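Local coordinates for enoyl-CoA hydratase/isomerase (Mycobacterium abscessus, PDB 3QXZ), which probably catalyses hydration of enoyl-CoA or shifts its double bond, as a member of the crotonase-like enoyl-CoA hydratase/isomerase family, at the interface of chains A and B. Numbering follows the deposited sequence. Chains: chain A/B, enoyl-CoA hydratase/isomerase.

Contacts 1 and 2 lie along the same A-B junction, with the centres of their C-alpha atoms about 23 Å apart, and they share no residue. In contact 1, helix 206-222 and the loop residue A:Asp121, just before strand 122-126, pack on helix 151-165 of chain B. Contact 2 sets the C-terminal helix 245-255 of chain A against the 3-10 helix 70-72, helix 73-78 and the 3-10 helix 135-138 of chain B. Different elements of the same fold meet in each, as suits a head-to-tail junction in a ring; the deposited assembly holds three copies, and crotonase-family enzymes are commonly trimers or pairs of trimers.

Contact 1: the interface of chains A and B. Residues chain A 121-122, 212, 216-217; chain B 151, 156-157, 159-160, 164.
B:Ala157, in helix 151-165, lays its backbone against the carbonyl of A:Asp121, CA to O 3.3 Å, just ahead of strand 122-126, while helix 206-222 of chain A runs roughly antiparallel to the chain B helix. This is subunit packing of the crotonase family, and the small B:Ala160 lets A:Asp121 and A:Leu216 come close to the helix. A:Leu216 has CG anti to its backbone N (chi1 177°) and splits its two methyls: CD1 slides past the ring of B:Pro151, 3.9 Å from its CG, and CD2 rests on B:Ala160, 4.0 Å from CB. The same CD2 sits beneath the indole of A:Trp217, offset toward the rim.

On that same face of the indole, but at the benzo tip, B:Thr156 comes up at about a right angle, its CB 3.7 Å from A:Trp217 CH2. The indole's rotation is fixed within its own chain: A:Trp217 NE1 donates to A:Asp121 OD1 at 2.8 Å, nearly along the carboxylate C-O axis, with the acceptor tilted 19° out of the ring plane. No direct polar bond crosses here. Instead a water joins the hydroxyl OG1 of B:Thr156, 2.9 Å away, to the backbone O of A:Asp121. Further along the helix B:Leu164 straddles the patch, CD1 against the carboxylate group of A:Asp121 and CD2 3.8 Å from A:Thr212 CG2.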
loop_
_atom_site.group_PDB
_atom_site.type_symbol
_atom_site.label_atom_id
_atom_site.label_comp_id
_atom_site.label_asym_id
_atom_site.label_seq_id
_atom_site.Cartn_x
_atom_site.Cartn_y
_atom_site.Cartn_z
ATOM N N ASP A 121 -6.133 -10.740 9.453
ATOM C CA ASP A 121 -5.727 -10.862 8.048
ATOM C C ASP A 121 -6.737 -10.234 7.106
ATOM O O ASP A 121 -6.376 -9.612 6.098
ATOM C CB ASP A 121 -5.552 -12.339 7.708
ATOM C CG ASP A 121 -4.550 -13.013 8.595
ATOM O OD1 ASP A 121 -3.413 -12.488 8.696
ATOM O OD2 ASP A 121 -4.887 -14.051 9.208
ATOM N N ILE A 122 -8.004 -10.425 7.447
ATOM C CA ILE A 122 -9.127 -10.123 6.559
ATOM C C ILE A 122 -10.206 -9.446 7.408
ATOM O O ILE A 122 -10.448 -9.852 8.554
ATOM C CB ILE A 122 -9.656 -11.434 5.940
ATOM C CG1 ILE A 122 -8.576 -12.084 5.048
ATOM C CG2 ILE A 122 -11.007 -11.214 5.180
ATOM C CD1 ILE A 122 -8.786 -13.614 4.769
ATOM N N THR A 212 2.228 -19.578 4.556
ATOM C CA THR A 212 1.900 -18.381 3.776
ATOM C C THR A 212 1.625 -17.185 4.699
ATOM O O THR A 212 2.166 -16.090 4.473
ATOM C CB THR A 212 0.686 -18.680 2.886
ATOM O OG1 THR A 212 1.027 -19.740 1.970
ATOM C CG2 THR A 212 0.285 -17.452 2.035
ATOM N N LEU A 216 4.169 -13.911 4.846
ATOM C CA LEU A 216 3.600 -12.601 4.554
ATOM C C LEU A 216 3.890 -11.614 5.699
ATOM O O LEU A 216 4.414 -10.512 5.474
ATOM C CB LEU A 216 2.093 -12.720 4.289
ATOM C CG LEU A 216 1.334 -11.419 4.037
ATOM C CD1 LEU A 216 1.616 -10.849 2.695
ATOM C CD2 LEU A 216 -0.172 -11.697 4.190
ATOM N N TRP A 217 3.562 -12.030 6.916
ATOM C CA TRP A 217 3.676 -11.125 8.044
ATOM C C TRP A 217 5.097 -11.014 8.588
ATOM O O TRP A 217 5.506 -9.898 8.942
ATOM C CB TRP A 217 2.682 -11.498 9.135
ATOM C CG TRP A 217 1.274 -11.131 8.812
ATOM C CD1 TRP A 217 0.218 -11.974 8.571
ATOM C CD2 TRP A 217 0.766 -9.801 8.704
ATOM N NE1 TRP A 217 -0.926 -11.239 8.310
ATOM C CE2 TRP A 217 -0.614 -9.903 8.399
ATOM C CE3 TRP A 217 1.343 -8.519 8.848
ATOM C CZ2 TRP A 217 -1.428 -8.783 8.249
ATOM C CZ3 TRP A 217 0.526 -7.404 8.697
ATOM C CH2 TRP A 217 -0.844 -7.543 8.377
ATOM N N PRO B 151 1.520 -7.558 -1.350
ATOM C CA PRO B 151 1.135 -6.498 -0.386
ATOM C C PRO B 151 1.587 -5.107 -0.839
ATOM O O PRO B 151 0.948 -4.126 -0.470
ATOM C CB PRO B 151 1.801 -6.940 0.932
ATOM C CG PRO B 151 2.884 -7.877 0.508
ATOM C CD PRO B 151 2.401 -8.569 -0.735
ATOM N N THR B 156 -2.002 -5.284 2.847
ATOM C CA THR B 156 -1.897 -6.621 3.450
ATOM C C THR B 156 -3.206 -7.394 3.475
ATOM O O THR B 156 -3.176 -8.632 3.468
ATOM C CB THR B 156 -1.316 -6.604 4.871
ATOM O OG1 THR B 156 -2.160 -5.812 5.693
ATOM C CG2 THR B 156 0.087 -6.048 4.882
ATOM N N ALA B 157 -4.346 -6.702 3.530
ATOM C CA ALA B 157 -5.626 -7.407 3.698
ATOM C C ALA B 157 -6.077 -8.056 2.399
ATOM O O ALA B 157 -6.454 -9.238 2.393
ATOM C CB ALA B 157 -6.710 -6.482 4.212
ATOM N N ALA B 159 -4.033 -8.761 0.024
ATOM C CA ALA B 159 -3.007 -9.768 -0.202
ATOM C C ALA B 159 -3.309 -11.033 0.603
ATOM O O ALA B 159 -3.258 -12.137 0.049
ATOM C CB ALA B 159 -1.630 -9.237 0.123
ATOM N N ALA B 160 -3.616 -10.892 1.896
ATOM C CA ALA B 160 -3.915 -12.059 2.723
ATOM C C ALA B 160 -5.119 -12.820 2.196
ATOM O O ALA B 160 -5.130 -14.050 2.168
ATOM C CB ALA B 160 -4.146 -11.630 4.171
ATOM N N LEU B 164 -4.235 -16.517 1.149
ATOM C CA LEU B 164 -4.696 -17.521 2.130
ATOM C C LEU B 164 -5.939 -18.274 1.729
ATOM O O LEU B 164 -6.147 -19.402 2.197
ATOM C CB LEU B 164 -4.889 -16.906 3.520
ATOM C CG LEU B 164 -3.677 -16.236 4.164
ATOM C CD1 LEU B 164 -4.122 -15.578 5.457
ATOM C CD2 LEU B 164 -2.601 -17.273 4.450
HETATM O O HOH W 1 -4.324 -7.401 6.785
#

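Contact 2: the interface of chains A and B. Residues chain A 246-247, 249-250, 253-254; chain B 70, 73, 77, 138.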
loop_
_atom_site.group_PDB
_atom_site.type_symbol
_atom_site.label_atom_id
_atom_site.label_comp_id
_atom_site.label_asym_id
_atom_site.label_seq_id
_atom_site.Cartn_x
_atom_site.Cartn_y
_atom_site.Cartn_z
ATOM N N ALA A 246 0.811 -32.026 -0.426
ATOM C CA ALA A 246 1.108 -31.462 -1.743
ATOM C C ALA A 246 0.665 -32.371 -2.884
ATOM O O ALA A 246 0.423 -31.900 -4.003
ATOM C CB ALA A 246 2.595 -31.092 -1.875
ATOM N N ALA A 247 0.561 -33.668 -2.594
ATOM C CA ALA A 247 0.029 -34.604 -3.591
ATOM C C ALA A 247 -1.480 -34.739 -3.457
ATOM O O ALA A 247 -2.181 -34.915 -4.467
ATOM C CB ALA A 247 0.700 -35.947 -3.456
ATOM N N GLY A 249 -3.777 -32.429 -2.552
ATOM C CA GLY A 249 -4.534 -31.330 -3.142
ATOM C C GLY A 249 -4.906 -31.579 -4.600
ATOM O O GLY A 249 -6.096 -31.541 -4.960
ATOM N N PRO A 250 -3.896 -31.801 -5.464
ATOM C CA PRO A 250 -4.206 -32.129 -6.868
ATOM C C PRO A 250 -4.976 -33.441 -7.025
ATOM O O PRO A 250 -5.904 -33.494 -7.843
ATOM C CB PRO A 250 -2.822 -32.225 -7.528
ATOM C CG PRO A 250 -1.929 -31.322 -6.627
ATOM C CD PRO A 250 -2.449 -31.632 -5.244
ATOM N N PHE A 253 -8.620 -32.872 -6.203
ATOM C CA PHE A 253 -9.203 -32.038 -7.261
ATOM C C PHE A 253 -9.536 -32.853 -8.523
ATOM O O PHE A 253 -10.651 -32.756 -9.041
ATOM C CB PHE A 253 -8.231 -30.890 -7.574
ATOM C CG PHE A 253 -8.702 -29.956 -8.649
ATOM C CD1 PHE A 253 -9.495 -28.855 -8.333
ATOM C CD2 PHE A 253 -8.344 -30.170 -9.974
ATOM C CE1 PHE A 253 -9.928 -27.975 -9.340
ATOM C CE2 PHE A 253 -8.765 -29.294 -10.983
ATOM C CZ PHE A 253 -9.554 -28.199 -10.657
ATOM N N ILE A 254 -8.577 -33.654 -8.973
ATOM C CA ILE A 254 -8.749 -34.538 -10.141
ATOM C C ILE A 254 -9.842 -35.604 -9.909
ATOM O O ILE A 254 -10.595 -35.930 -10.836
ATOM C CB ILE A 254 -7.394 -35.171 -10.541
ATOM C CG1 ILE A 254 -6.419 -34.092 -11.049
ATOM C CG2 ILE A 254 -7.566 -36.281 -11.587
ATOM C CD1 ILE A 254 -6.900 -33.335 -12.267
ATOM N N ILE B 70 -2.627 -28.679 -12.906
ATOM C CA ILE B 70 -3.009 -29.576 -11.803
ATOM C C ILE B 70 -2.878 -31.021 -12.257
ATOM O O ILE B 70 -2.399 -31.869 -11.498
ATOM C CB ILE B 70 -4.442 -29.297 -11.261
ATOM C CG1 ILE B 70 -4.626 -27.816 -10.884
ATOM C CG2 ILE B 70 -4.780 -30.217 -10.077
ATOM C CD1 ILE B 70 -3.512 -27.234 -9.979
ATOM N N ALA B 73 0.561 -32.654 -11.748
ATOM C CA ALA B 73 1.185 -32.662 -10.420
ATOM C C ALA B 73 1.722 -34.032 -9.995
ATOM O O ALA B 73 2.822 -34.122 -9.435
ATOM C CB ALA B 73 0.223 -32.120 -9.368
ATOM N N PHE B 77 5.535 -34.985 -8.428
ATOM C CA PHE B 77 5.793 -35.501 -7.084
ATOM C C PHE B 77 6.210 -36.972 -7.035
ATOM O O PHE B 77 6.630 -37.466 -5.979
ATOM C CB PHE B 77 4.586 -35.244 -6.180
ATOM C CG PHE B 77 4.263 -33.783 -6.012
ATOM C CD1 PHE B 77 5.223 -32.891 -5.525
ATOM C CD2 PHE B 77 2.999 -33.293 -6.328
ATOM C CE1 PHE B 77 4.925 -31.538 -5.370
ATOM C CE2 PHE B 77 2.702 -31.931 -6.179
ATOM C CZ PHE B 77 3.667 -31.060 -5.693
ATOM N N PHE B 138 -3.947 -26.317 -3.021
ATOM C CA PHE B 138 -3.317 -27.532 -3.554
ATOM C C PHE B 138 -2.172 -28.033 -2.692
ATOM O O PHE B 138 -1.419 -28.931 -3.112
ATOM C CB PHE B 138 -2.886 -27.282 -5.011
ATOM C CG PHE B 138 -4.061 -27.052 -5.916
ATOM C CD1 PHE B 138 -4.800 -28.130 -6.400
ATOM C CD2 PHE B 138 -4.488 -25.764 -6.224
ATOM C CE1 PHE B 138 -5.915 -27.918 -7.212
ATOM C CE2 PHE B 138 -5.602 -25.528 -7.030
ATOM C CZ PHE B 138 -6.326 -26.613 -7.531
HETATM O O HOH W 2 0.534 -29.361 -5.013
#
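The C-terminal helix 245-255 of chain A docks here on the neighbouring crotonase-like core, against the 3-10 helix 70-72 with helix 73-78, and the 3-10 helix 135-138. In this family the first segment follows the oxyanion-hole loop and the second begins at the position of a catalytic glutamate in the classical hydratases, so the neighbour's helix may help to steady the pocket; the structure alone does not show this. A:Pro250 is the central wedge, its CB 3.6 Å from B:Ala73 CB, while its CD leans on the carbonyl of B:Phe138.

One turn on, A:Phe253 extends with CG anti to the backbone N (chi1 180°), which brings its ring up to both B:Ile70 and B:Phe138. B:Ile70 CG2 stands above the ring plane at the rim, 3.6 Å from A:Phe253 CD2, and B:Phe138 points its CE1-CZ edge at that same face. The two rings pack edge-to-face, planes 69° apart; CE1 lies 3.7 Å from A:Phe253 CG. B:Phe138 is backed from its own chain by B:Ile70 CD1, 3.6 Å above the ring centre.

At the start of the helix A:Ala246 O stands above the plane of the B:Phe77 ring, at its rim, 3.2 Å from CE2. Residue 250 would be this carbonyl's usual helical partner, but a proline nitrogen has no N-H to give. A water lies 2.7 Å from A:Ala246 O and 2.8 Å from the backbone O of B:Phe138.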